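Pectinesterase (Sitophilus oryzae, PDB 4PMH) hydrolyses the methyl esters of pectin, releasing methanol and leaving free galacturonate units, and probably helps to digest plant cell walls. Local coordinates at residues F21-Y26 and I235-T240; S272-D277 and L312-S317; V80-T85 and P157-V162; V179-N184 and I188-A193. All coordinates share one frame; numbering follows the deposited sequence.

Contact 1: F21-Y26 and I235-T240; sequences FTTATY and IFESCT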
loop_
_atom_site.group_PDB
_atom_site.type_symbol
_atom_site.label_atom_id
_atom_site.label_comp_id
_atom_site.label_asym_id
_atom_site.label_seq_id
_atom_site.Cartn_x
_atom_site.Cartn_y
_atom_site.Cartn_z
ATOM N N PHE A 21 3.558 -2.066 -20.383
ATOM C CA PHE A 21 3.528 -2.109 -18.917
ATOM C C PHE A 21 4.851 -2.543 -18.363
ATOM O O PHE A 21 5.145 -3.732 -18.259
ATOM C CB PHE A 21 2.428 -3.051 -18.462
ATOM C CG PHE A 21 1.095 -2.677 -18.990
ATOM C CD1 PHE A 21 0.399 -1.610 -18.447
ATOM C CD2 PHE A 21 0.554 -3.358 -20.072
ATOM C CE1 PHE A 21 -0.844 -1.261 -18.935
ATOM C CE2 PHE A 21 -0.681 -3.007 -20.577
ATOM C CZ PHE A 21 -1.382 -1.958 -20.011
ATOM N N THR A 22 5.648 -1.554 -17.994
ATOM C CA THR A 22 7.003 -1.750 -17.546
ATOM C C THR A 22 7.242 -0.717 -16.437
ATOM O O THR A 22 6.451 0.223 -16.284
ATOM C CB THR A 22 8.005 -1.488 -18.694
ATOM O OG1 THR A 22 8.008 -0.089 -19.003
ATOM C CG2 THR A 22 7.626 -2.268 -19.934
ATOM N N THR A 23 8.334 -0.851 -15.694
ATOM C CA THR A 23 8.650 0.140 -14.664
ATOM C C THR A 23 8.703 1.537 -15.269
ATOM O O THR A 23 8.177 2.487 -14.693
ATOM C CB THR A 23 9.994 -0.129 -13.937
ATOM O OG1 THR A 23 11.069 -0.031 -14.890
ATOM C CG2 THR A 23 10.006 -1.498 -13.255
ATOM N N ALA A 24 9.332 1.653 -16.437
ATOM C CA ALA A 24 9.484 2.942 -17.103
ATOM C C ALA A 24 8.139 3.563 -17.473
ATOM O O ALA A 24 7.932 4.762 -17.448
ATOM C CB ALA A 24 10.342 2.772 -18.352
ATOM N N THR A 25 7.227 2.701 -17.839
ATOM C CA THR A 25 5.949 3.089 -18.305
ATOM C C THR A 25 5.067 3.561 -17.125
ATOM O O THR A 25 4.463 4.647 -17.173
ATOM C CB THR A 25 5.448 1.903 -19.142
ATOM O OG1 THR A 25 5.597 2.219 -20.541
ATOM C CG2 THR A 25 4.117 1.525 -18.829
ATOM N N TYR A 26 5.052 2.786 -16.048
ATOM C CA TYR A 26 4.346 3.181 -14.808
ATOM C C TYR A 26 4.936 4.439 -14.124
ATOM O O TYR A 26 4.223 5.212 -13.461
ATOM C CB TYR A 26 4.294 1.969 -13.851
ATOM C CG TYR A 26 3.134 1.040 -14.082
ATOM C CD1 TYR A 26 3.184 0.026 -15.039
ATOM C CD2 TYR A 26 1.979 1.145 -13.313
ATOM C CE1 TYR A 26 2.111 -0.815 -15.252
ATOM C CE2 TYR A 26 0.904 0.310 -13.523
ATOM C CZ TYR A 26 0.975 -0.666 -14.492
ATOM O OH TYR A 26 -0.094 -1.492 -14.674
ATOM N N ILE A 235 4.404 0.989 -8.063
ATOM C CA ILE A 235 5.259 -0.051 -8.610
ATOM C C ILE A 235 5.869 -0.841 -7.458
ATOM O O ILE A 235 6.393 -0.250 -6.504
ATOM C CB ILE A 235 6.389 0.575 -9.447
ATOM C CG1 ILE A 235 5.783 1.293 -10.647
ATOM C CG2 ILE A 235 7.419 -0.460 -9.861
ATOM C CD1 ILE A 235 6.696 2.340 -11.254
ATOM N N PHE A 236 5.791 -2.165 -7.541
ATOM C CA PHE A 236 6.347 -3.059 -6.529
ATOM C C PHE A 236 7.330 -3.963 -7.234
ATOM O O PHE A 236 6.918 -4.851 -7.975
ATOM C CB PHE A 236 5.251 -3.911 -5.904
ATOM C CG PHE A 236 4.217 -3.122 -5.174
ATOM C CD1 PHE A 236 4.363 -2.845 -3.813
ATOM C CD2 PHE A 236 3.091 -2.646 -5.834
ATOM C CE1 PHE A 236 3.401 -2.117 -3.138
ATOM C CE2 PHE A 236 2.130 -1.910 -5.156
ATOM C CZ PHE A 236 2.283 -1.652 -3.807
ATOM N N GLU A 237 8.622 -3.714 -7.045
ATOM C CA GLU A 237 9.664 -4.486 -7.729
ATOM C C GLU A 237 10.490 -5.240 -6.686
ATOM O O GLU A 237 10.985 -4.630 -5.718
ATOM C CB GLU A 237 10.559 -3.561 -8.583
ATOM C CG GLU A 237 11.704 -4.285 -9.243
ATOM C CD GLU A 237 12.555 -3.416 -10.161
ATOM O OE1 GLU A 237 12.424 -2.173 -10.159
ATOM O OE2 GLU A 237 13.383 -4.002 -10.899
ATOM N N SER A 238 10.633 -6.554 -6.882
ATOM C CA SER A 238 11.374 -7.422 -5.956
ATOM C C SER A 238 10.800 -7.357 -4.544
ATOM O O SER A 238 11.520 -7.256 -3.576
ATOM C CB SER A 238 12.868 -7.122 -5.953
ATOM O OG SER A 238 13.354 -7.183 -7.294
ATOM N N CYS A 239 9.491 -7.426 -4.462
ATOM C CA CYS A 239 8.793 -7.344 -3.190
ATOM C C CYS A 239 8.217 -8.703 -2.863
ATOM O O CYS A 239 8.164 -9.568 -3.723
ATOM C CB CYS A 239 7.674 -6.306 -3.275
ATOM S SG CYS A 239 8.234 -4.592 -3.234
ATOM N N THR A 240 7.817 -8.894 -1.603
ATOM C CA THR A 240 7.155 -10.109 -1.184
ATOM C C THR A 240 5.842 -9.737 -0.526
ATOM O O THR A 240 5.825 -8.867 0.349
ATOM C CB THR A 240 8.020 -10.931 -0.198
ATOM O OG1 THR A 240 9.217 -11.368 -0.857
ATOM C CG2 THR A 240 7.284 -12.162 0.300
#
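Tyr26 and Ile235 carry this contact, in which the first turn of a short helix rests on the outer surface of a beta-strand. The end of the isoleucine meets the base of the tyrosine: Ile235 CD1 lies 3.6 Å from Tyr26 CB, and CG1 of Ile235 is just as near to that carbon. The phenol ring leads away from the strand. In Ile235, CG1 stands anti to the carbonyl carbon (chi1 -64°), and the extended second torsion carries CD1 to the helix, 3.7 Å from Thr23 O.

Thr23 and Glu237 approach at a slant, two residues further along the strand. Thr23 CG2 comes within 4.0 Å of Glu237 OE1, an apolar approach to an oxygen whose hydrogen bond goes to Tyr215 OH. The glutamate is extended along its whole length, with CG anti to the backbone N (chi1 176°), and this brings its carboxylate to the helix.

Thr22 fixes the start of the turn as its N-cap: its OG1 accepts from Thr25 N at 3.1 Å. Thr22 O and Phe21 CB lie at the edge of the Tyr26 ring, in its plane.

The helix beginning at Thr23 thus lies across several parallel strands of the large sheet. Tyr26 stacks on Phe268 of strand 267-270, meets Tyr265 edge-to-face and hydrogen-bonds through OH to Gln311, while Phe21 O receives Lys315 NZ of strand 311-315. On the other flank, both Thr23 and Ile235 touch Tyr215 of strand 213-217.

Contact 2: S272-D277 and L312-S317; sequences STITGD and LIIKES
Ser272 and Ser317 meet in a buried corner contact between successive coils of a parallel beta-helix, at the bend where the chain leaves one sheet for the next. Their CA atoms are 4.7 Å apart, close to the spacing of coils. The single hydrogen bond across the pair is nearly straight: Ser272 N donates to Ser317 OG at 3.0 Å, with an N-H...O angle of 163°. That hydroxyl also donates, to Lys315 O at 3.1 Å, coming from well above the carbonyl plane (58° out of it). Ser317 OG is therefore gripped twice, accepting from one coil and donating within its own. Its position beside the backbone N, with chi1 at -70°, turns the hydroxyl back toward Lys315. With an alanine here, Ser272 N would probably lose its hydroxyl acceptor and Lys315 O its side-chain donor, leaving the bends to their backbone bonds.

Ser272 repeats the pattern one coil earlier, its OG bonding both Cys239 N and Tyr270 O, while Ser317 N is met by Asn361 OD1 on the following coil. Glu316, just before the corner, has positive backbone torsions, a salt bridge from OE1 to Lys271 and a hydrogen bond to OE2 from Asn360 ND2.

Inside the bend, Ile274 and Ile314 point toward each other tip to tip, CD1 to CD1 at 3.8 Å. They come from different sheets, 273-276 and 311-315 being their strands, and Phe241 flanks Ile274. Two stacked serines at the bend and an aliphatic pair inside it supplement the backbone bonds joining coils in a parallel beta-helix, the fold of pectinesterases.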
loop_
_atom_site.group_PDB
_atom_site.type_symbol
_atom_site.label_atom_id
_atom_site.label_comp_id
_atom_site.label_asym_id
_atom_site.label_seq_id
_atom_site.Cartn_x
_atom_site.Cartn_y
_atom_site.Cartn_z
ATOM N N SER A 272 8.340 -10.057 -8.329
ATOM C CA SER A 272 7.971 -10.157 -6.920
ATOM C C SER A 272 7.490 -11.580 -6.583
ATOM O O SER A 272 7.456 -12.464 -7.459
ATOM C CB SER A 272 6.903 -9.094 -6.605
ATOM O OG SER A 272 7.500 -7.777 -6.549
ATOM N N THR A 273 7.166 -11.804 -5.307
ATOM C CA THR A 273 6.683 -13.069 -4.839
ATOM C C THR A 273 5.377 -12.851 -4.105
ATOM O O THR A 273 5.255 -11.941 -3.267
ATOM C CB THR A 273 7.703 -13.695 -3.877
ATOM O OG1 THR A 273 8.929 -13.956 -4.591
ATOM C CG2 THR A 273 7.182 -14.994 -3.274
ATOM N N ILE A 274 4.395 -13.671 -4.436
ATOM C CA ILE A 274 3.127 -13.676 -3.736
ATOM C C ILE A 274 2.939 -15.034 -3.043
ATOM O O ILE A 274 2.819 -16.079 -3.682
ATOM C CB ILE A 274 1.962 -13.410 -4.706
ATOM C CG1 ILE A 274 2.131 -12.030 -5.356
ATOM C CG2 ILE A 274 0.656 -13.558 -3.972
ATOM C CD1 ILE A 274 1.098 -11.692 -6.402
ATOM N N THR A 275 2.887 -15.007 -1.720
ATOM C CA THR A 275 2.921 -16.232 -0.951
ATOM C C THR A 275 2.117 -16.056 0.333
ATOM O O THR A 275 1.371 -15.078 0.494
ATOM C CB THR A 275 4.394 -16.612 -0.666
ATOM O OG1 THR A 275 4.457 -17.934 -0.135
ATOM C CG2 THR A 275 5.047 -15.637 0.297
ATOM N N GLY A 276 2.256 -17.000 1.246
ATOM C CA GLY A 276 1.524 -16.897 2.488
ATOM C C GLY A 276 1.710 -18.123 3.334
ATOM O O GLY A 276 2.518 -18.992 3.006
ATOM N N ASP A 277 0.931 -18.173 4.417
ATOM C CA ASP A 277 0.943 -19.292 5.341
ATOM C C ASP A 277 0.453 -20.551 4.654
ATOM O O ASP A 277 -0.408 -20.497 3.773
ATOM C CB ASP A 277 0.054 -19.012 6.569
ATOM C CG ASP A 277 0.703 -18.076 7.583
ATOM O OD1 ASP A 277 1.960 -18.066 7.734
ATOM O OD2 ASP A 277 -0.064 -17.333 8.252
ATOM N N LEU A 312 -4.446 -3.319 -12.119
ATOM C CA LEU A 312 -3.369 -4.125 -11.559
ATOM C C LEU A 312 -2.782 -5.078 -12.596
ATOM O O LEU A 312 -3.495 -5.849 -13.190
ATOM C CB LEU A 312 -3.881 -4.978 -10.398
ATOM C CG LEU A 312 -2.939 -6.038 -9.847
ATOM C CD1 LEU A 312 -1.660 -5.456 -9.252
ATOM C CD2 LEU A 312 -3.674 -6.828 -8.781
ATOM N N ILE A 313 -1.474 -5.026 -12.767
ATOM C CA ILE A 313 -0.747 -6.006 -13.553
ATOM C C ILE A 313 0.299 -6.713 -12.685
ATOM O O ILE A 313 1.109 -6.062 -12.024
ATOM C CB ILE A 313 -0.101 -5.333 -14.757
ATOM C CG1 ILE A 313 -1.220 -4.942 -15.729
ATOM C CG2 ILE A 313 0.925 -6.269 -15.423
ATOM C CD1 ILE A 313 -0.733 -4.117 -16.886
ATOM N N ILE A 314 0.249 -8.045 -12.671
ATOM C CA ILE A 314 1.290 -8.861 -12.039
ATOM C C ILE A 314 2.093 -9.507 -13.148
ATOM O O ILE A 314 1.569 -10.322 -13.903
ATOM C CB ILE A 314 0.705 -9.915 -11.111
ATOM C CG1 ILE A 314 -0.077 -9.238 -9.988
ATOM C CG2 ILE A 314 1.816 -10.778 -10.519
ATOM C CD1 ILE A 314 -0.997 -10.162 -9.229
ATOM N N LYS A 315 3.353 -9.099 -13.263
ATOM C CA LYS A 315 4.230 -9.495 -14.370
ATOM C C LYS A 315 5.523 -10.153 -13.876
ATOM O O LYS A 315 6.173 -9.627 -12.973
ATOM C CB LYS A 315 4.619 -8.244 -15.152
ATOM C CG LYS A 315 5.589 -8.467 -16.301
ATOM C CD LYS A 315 5.551 -7.258 -17.222
ATOM C CE LYS A 315 6.534 -7.374 -18.382
ATOM N NZ LYS A 315 6.507 -6.137 -19.203
ATOM N N GLU A 316 5.903 -11.285 -14.484
ATOM C CA GLU A 316 7.184 -11.947 -14.194
ATOM C C GLU A 316 7.437 -12.115 -12.701
ATOM O O GLU A 316 8.523 -11.884 -12.190
ATOM C CB GLU A 316 8.312 -11.240 -14.962
ATOM C CG GLU A 316 8.026 -11.378 -16.450
ATOM C CD GLU A 316 9.018 -10.725 -17.372
ATOM O OE1 GLU A 316 9.993 -10.154 -16.870
ATOM O OE2 GLU A 316 8.813 -10.812 -18.606
ATOM N N SER A 317 6.382 -12.524 -12.011
ATOM C CA SER A 317 6.428 -12.739 -10.590
ATOM C C SER A 317 6.168 -14.215 -10.261
ATOM O O SER A 317 5.640 -14.978 -11.082
ATOM C CB SER A 317 5.414 -11.842 -9.898
ATOM O OG SER A 317 5.818 -10.487 -9.977
#

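Contact 3: V80-T85 and P157-V162; sequences VYIPNT and PAVQIV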
loop_
_atom_site.group_PDB
_atom_site.type_symbol
_atom_site.label_atom_id
_atom_site.label_comp_id
_atom_site.label_asym_id
_atom_site.label_seq_id
_atom_site.Cartn_x
_atom_site.Cartn_y
_atom_site.Cartn_z
ATOM N N VAL A 80 3.759 8.325 13.029
ATOM C CA VAL A 80 4.662 9.244 12.320
ATOM C C VAL A 80 3.852 9.906 11.219
ATOM O O VAL A 80 3.340 9.221 10.325
ATOM C CB VAL A 80 5.856 8.492 11.708
ATOM C CG1 VAL A 80 6.822 9.461 11.033
ATOM C CG2 VAL A 80 6.562 7.668 12.769
ATOM N N TYR A 81 3.690 11.225 11.315
ATOM C CA TYR A 81 2.873 11.991 10.393
ATOM C C TYR A 81 3.802 12.916 9.633
ATOM O O TYR A 81 4.516 13.724 10.243
ATOM C CB TYR A 81 1.823 12.839 11.113
ATOM C CG TYR A 81 0.634 12.109 11.725
ATOM C CD1 TYR A 81 0.438 10.749 11.559
ATOM C CD2 TYR A 81 -0.322 12.814 12.457
ATOM C CE1 TYR A 81 -0.649 10.112 12.129
ATOM C CE2 TYR A 81 -1.431 12.188 13.012
ATOM C CZ TYR A 81 -1.582 10.838 12.848
ATOM O OH TYR A 81 -2.665 10.197 13.418
ATOM N N ILE A 82 3.800 12.779 8.310
ATOM C CA ILE A 82 4.529 13.709 7.432
ATOM C C ILE A 82 3.514 14.583 6.721
ATOM O O ILE A 82 2.906 14.147 5.754
ATOM C CB ILE A 82 5.403 13.021 6.353
ATOM C CG1 ILE A 82 6.147 11.795 6.887
ATOM C CG2 ILE A 82 6.328 14.051 5.711
ATOM C CD1 ILE A 82 7.342 12.051 7.770
ATOM N N PRO A 83 3.303 15.823 7.203
ATOM C CA PRO A 83 2.405 16.747 6.527
ATOM C C PRO A 83 3.037 17.290 5.244
ATOM O O PRO A 83 4.238 17.176 5.056
ATOM C CB PRO A 83 2.224 17.862 7.556
ATOM C CG PRO A 83 3.533 17.902 8.255
ATOM C CD PRO A 83 3.999 16.472 8.324
ATOM N N ASN A 84 2.227 17.901 4.394
ATOM C CA ASN A 84 2.724 18.423 3.116
ATOM C C ASN A 84 3.844 19.435 3.365
ATOM O O ASN A 84 3.722 20.289 4.235
ATOM C CB ASN A 84 1.595 19.057 2.306
ATOM C CG ASN A 84 1.890 19.097 0.799
ATOM O OD1 ASN A 84 3.018 18.898 0.353
ATOM N ND2 ASN A 84 0.863 19.361 0.019
ATOM N N THR A 85 4.949 19.287 2.640
ATOM C CA THR A 85 6.118 20.138 2.802
ATOM C C THR A 85 6.952 20.024 1.537
ATOM O O THR A 85 6.842 19.049 0.825
ATOM C CB THR A 85 6.991 19.712 4.015
ATOM O OG1 THR A 85 8.217 20.448 4.020
ATOM C CG2 THR A 85 7.345 18.214 3.974
ATOM N N PRO A 157 5.353 14.989 -0.881
ATOM C CA PRO A 157 6.046 14.328 -1.987
ATOM C C PRO A 157 7.500 14.041 -1.672
ATOM O O PRO A 157 8.058 14.629 -0.767
ATOM C CB PRO A 157 5.946 15.342 -3.139
ATOM C CG PRO A 157 5.730 16.655 -2.490
ATOM C CD PRO A 157 5.019 16.396 -1.182
ATOM N N ALA A 158 8.103 13.110 -2.401
ATOM C CA ALA A 158 9.560 12.930 -2.354
ATOM C C ALA A 158 10.114 12.267 -1.082
ATOM O O ALA A 158 11.327 12.300 -0.823
ATOM C CB ALA A 158 10.246 14.283 -2.554
ATOM N N VAL A 159 9.229 11.679 -0.282
ATOM C CA VAL A 159 9.646 10.982 0.898
ATOM C C VAL A 159 10.216 9.620 0.529
ATOM O O VAL A 159 9.645 8.900 -0.303
ATOM C CB VAL A 159 8.460 10.769 1.874
ATOM C CG1 VAL A 159 8.888 9.900 3.029
ATOM C CG2 VAL A 159 7.952 12.103 2.366
ATOM N N GLN A 160 11.325 9.274 1.182
ATOM C CA GLN A 160 11.923 7.960 1.111
ATOM C C GLN A 160 11.787 7.280 2.494
ATOM O O GLN A 160 12.097 7.891 3.530
ATOM C CB GLN A 160 13.408 8.068 0.706
ATOM C CG GLN A 160 13.644 8.712 -0.660
ATOM C CD GLN A 160 15.120 8.797 -1.029
ATOM O OE1 GLN A 160 15.999 8.725 -0.161
ATOM N NE2 GLN A 160 15.398 8.992 -2.307
ATOM N N ILE A 161 11.292 6.038 2.507
ATOM C CA ILE A 161 11.160 5.252 3.731
ATOM C C ILE A 161 12.020 4.017 3.529
ATOM O O ILE A 161 11.820 3.286 2.564
ATOM C CB ILE A 161 9.690 4.825 3.996
ATOM C CG1 ILE A 161 8.781 6.033 4.179
ATOM C CG2 ILE A 161 9.624 3.965 5.246
ATOM C CD1 ILE A 161 7.296 5.665 4.262
ATOM N N VAL A 162 12.979 3.787 4.421
ATOM C CA VAL A 162 14.048 2.821 4.154
ATOM C C VAL A 162 14.375 2.022 5.401
ATOM O O VAL A 162 14.431 2.586 6.489
ATOM C CB VAL A 162 15.325 3.560 3.719
ATOM C CG1 VAL A 162 16.431 2.582 3.328
ATOM C CG2 VAL A 162 15.007 4.528 2.599
HETATM O O HOH W 1 8.957 17.401 -0.628
#
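The segments 80-85 and 157-162 run in roughly opposite directions without a direct backbone hydrogen bond, their CA atoms 8.7 Å apart at Ile82 and Val159 and narrowing to 7.3 Å at Asn84 and Pro157. The wider end is bridged by methyl groups. Ile82 CG2 and Val159 CG2 touch at 4.2 Å, the two side chains meeting at a slant. The isoleucine methyl stands anti to its own backbone nitrogen, which brings this short branch, and not the longer CG1 arm, to the valine.

At the closer end oxygens meet a ring carbon, and the hydrogen bonding is left to a water. The Asn84 side chain crosses the Pro157 ring at about a right angle, OD1 lying 3.6 Å from Pro157 CD. Thr85 O reaches the same ring carbon at 3.8 Å, so both oxygens approach CD from the same side. The water donates to both carbonyls, 3.0 Å from Thr85 O and 2.9 Å from Pro157 O, tying together two loops that make no direct bond.

Strand 80-82 edges a small parallel sheet beside strand 152-154, and strand 160-162 belongs to the large one, two faces of the parallel beta-helix between which Ile82 and Val159 meet. Ile91 of strand 89-93, the neighbour of 160-162, touches both, and Val154 touches the valine. Helix 51-61 closes over the end, with Val55 against Ile82 and Ile59 against Pro83 and Thr85.

Contact 4: V179-N184 and I188-A193; sequences VALQTN and IQIHNA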
loop_
_atom_site.group_PDB
_atom_site.type_symbol
_atom_site.label_atom_id
_atom_site.label_comp_id
_atom_site.label_asym_id
_atom_site.label_seq_id
_atom_site.Cartn_x
_atom_site.Cartn_y
_atom_site.Cartn_z
ATOM N N VAL A 179 -4.538 0.515 9.165
ATOM C CA VAL A 179 -3.532 0.866 8.186
ATOM C C VAL A 179 -2.168 1.008 8.852
ATOM O O VAL A 179 -2.031 1.642 9.883
ATOM C CB VAL A 179 -3.884 2.180 7.435
ATOM C CG1 VAL A 179 -2.762 2.572 6.463
ATOM C CG2 VAL A 179 -5.199 2.025 6.686
ATOM N N ALA A 180 -1.164 0.419 8.225
ATOM C CA ALA A 180 0.213 0.560 8.678
ATOM C C ALA A 180 0.839 1.754 8.006
ATOM O O ALA A 180 1.218 2.705 8.681
ATOM C CB ALA A 180 1.026 -0.702 8.415
ATOM N N LEU A 181 0.947 1.707 6.678
ATOM C CA LEU A 181 1.446 2.826 5.889
ATOM C C LEU A 181 0.351 3.365 4.965
ATOM O O LEU A 181 -0.389 2.590 4.316
ATOM C CB LEU A 181 2.665 2.388 5.068
ATOM C CG LEU A 181 3.303 3.375 4.106
ATOM C CD1 LEU A 181 3.864 4.553 4.892
ATOM C CD2 LEU A 181 4.408 2.772 3.240
ATOM N N GLN A 182 0.251 4.696 4.914
ATOM C CA GLN A 182 -0.604 5.389 3.951
ATOM C C GLN A 182 0.191 6.442 3.201
ATOM O O GLN A 182 0.782 7.323 3.832
ATOM C CB GLN A 182 -1.779 6.097 4.628
ATOM C CG GLN A 182 -2.620 6.870 3.618
ATOM C CD GLN A 182 -3.742 7.686 4.218
ATOM O OE1 GLN A 182 -4.333 8.534 3.533
ATOM N NE2 GLN A 182 -4.066 7.424 5.478
ATOM N N THR A 183 0.157 6.382 1.868
ATOM C CA THR A 183 0.817 7.407 1.032
ATOM C C THR A 183 -0.259 8.223 0.286
ATOM O O THR A 183 -1.192 7.658 -0.302
ATOM C CB THR A 183 1.854 6.803 0.031
ATOM O OG1 THR A 183 1.184 6.166 -1.049
ATOM C CG2 THR A 183 2.790 5.802 0.700
ATOM N N ASN A 184 -0.111 9.547 0.330
ATOM C CA ASN A 184 -1.067 10.498 -0.257
ATOM C C ASN A 184 -0.448 11.405 -1.319
ATOM O O ASN A 184 -1.149 12.236 -1.902
ATOM C CB ASN A 184 -1.625 11.353 0.874
ATOM C CG ASN A 184 -2.745 12.271 0.443
ATOM O OD1 ASN A 184 -2.579 13.488 0.439
ATOM N ND2 ASN A 184 -3.910 11.711 0.147
ATOM N N ILE A 188 6.946 8.953 -3.852
ATOM C CA ILE A 188 7.303 8.241 -2.636
ATOM C C ILE A 188 8.082 6.968 -2.968
ATOM O O ILE A 188 7.720 6.208 -3.875
ATOM C CB ILE A 188 6.062 7.824 -1.821
ATOM C CG1 ILE A 188 5.093 8.987 -1.664
ATOM C CG2 ILE A 188 6.484 7.325 -0.445
ATOM C CD1 ILE A 188 5.725 10.283 -1.230
ATOM N N GLN A 189 9.139 6.718 -2.217
ATOM C CA GLN A 189 9.970 5.561 -2.433
ATOM C C GLN A 189 10.038 4.791 -1.124
ATOM O O GLN A 189 10.340 5.371 -0.078
ATOM C CB GLN A 189 11.375 5.993 -2.853
ATOM C CG GLN A 189 11.442 6.818 -4.118
ATOM C CD GLN A 189 12.842 7.365 -4.352
ATOM O OE1 GLN A 189 13.127 8.511 -4.040
ATOM N NE2 GLN A 189 13.729 6.531 -4.867
ATOM N N ILE A 190 9.734 3.500 -1.178
ATOM C CA ILE A 190 9.794 2.621 -0.004
ATOM C C ILE A 190 10.782 1.507 -0.328
ATOM O O ILE A 190 10.577 0.755 -1.285
ATOM C CB ILE A 190 8.427 1.980 0.288
ATOM C CG1 ILE A 190 7.353 3.028 0.509
ATOM C CG2 ILE A 190 8.518 1.064 1.496
ATOM C CD1 ILE A 190 6.865 3.693 -0.749
ATOM N N HIS A 191 11.870 1.403 0.428
ATOM C CA HIS A 191 12.950 0.502 0.053
ATOM C C HIS A 191 13.427 -0.307 1.243
ATOM O O HIS A 191 13.756 0.259 2.283
ATOM C CB HIS A 191 14.090 1.296 -0.558
ATOM C CG HIS A 191 15.283 0.473 -0.933
ATOM N ND1 HIS A 191 15.223 -0.557 -1.846
ATOM C CD2 HIS A 191 16.584 0.572 -0.567
ATOM C CE1 HIS A 191 16.427 -1.083 -1.995
ATOM N NE2 HIS A 191 17.273 -0.414 -1.234
ATOM N N ASN A 192 13.462 -1.629 1.095
ATOM C CA ASN A 192 13.975 -2.497 2.145
ATOM C C ASN A 192 13.178 -2.342 3.445
ATOM O O ASN A 192 13.732 -2.169 4.511
ATOM C CB ASN A 192 15.473 -2.241 2.379
ATOM C CG ASN A 192 16.124 -3.316 3.243
ATOM O OD1 ASN A 192 15.793 -4.510 3.151
ATOM N ND2 ASN A 192 17.050 -2.896 4.102
ATOM N N ALA A 193 11.865 -2.423 3.338
ATOM C CA ALA A 193 10.994 -2.207 4.473
ATOM C C ALA A 193 10.099 -3.398 4.675
ATOM O O ALA A 193 10.025 -4.302 3.821
ATOM C CB ALA A 193 10.161 -0.942 4.253
#
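Leu181 and Ile190 face each other across the interior of the right-handed parallel beta-helix that is the fold of pectinesterases. Their strands, 181-183 and 188-191, belong to different sheets, are joined by a short turn and share no hydrogen bond. They splay like a V: CA atoms are 7.5 Å apart at Thr183 and Ile188, near the turn, and 10.2 Å apart at Leu181 and Ile190.

At the wide end the longer Leu181 makes up the distance. With CG anti to the backbone N (chi1 176°), it sends CD2 to within 4.0 Å of Ile190 CG1, the two side chains lying alongside one another, pointing opposite ways. Near the turn Thr183 needs only its methyl: CG2 meets Ile188 CG2 at 4.2 Å, while Thr183 OG1 has a weak bond from Gly205 N. Tyr216 packs against Leu181, Thr183 and Ile190, and Phe152 against Leu181, so the inward faces are buried.

The other faces are polar, and partly exposed at Asn184, His191 and Asn192. Gln182 bonds Ser206 and Thr150, Gln189 bonds Gln160 and Pro33, and His191 ND1 bonds Thr217 OG1. Asn192 CB sits over the centre of the His191 ring, 4.2 Å above its plane.

How the contacts relate
All four contacts reach the large parallel sheet, yet each joins it to something different. Contacts 2 and 4 are buried: contact 4 is wholly apolar between two sheets, whereas contact 2 adds a hydrogen-bonded corner to its aliphatic pair. Contacts 1 and 3 lie nearer the surface, where a helix start or loops meet the coil, and contact 3 alone recruits a bridging water. Neighbouring coils couple them in pairs. The strands of contacts 3 and 4 are adjacent, Ile161 N lying 2.8 Å from Gln189 O; contacts 1 and 2 join at successive bends, Cys239 O lying 2.9 Å from Thr273 N. Contacts 2 and 3 stand farthest apart, their centres about 27 Å from each other.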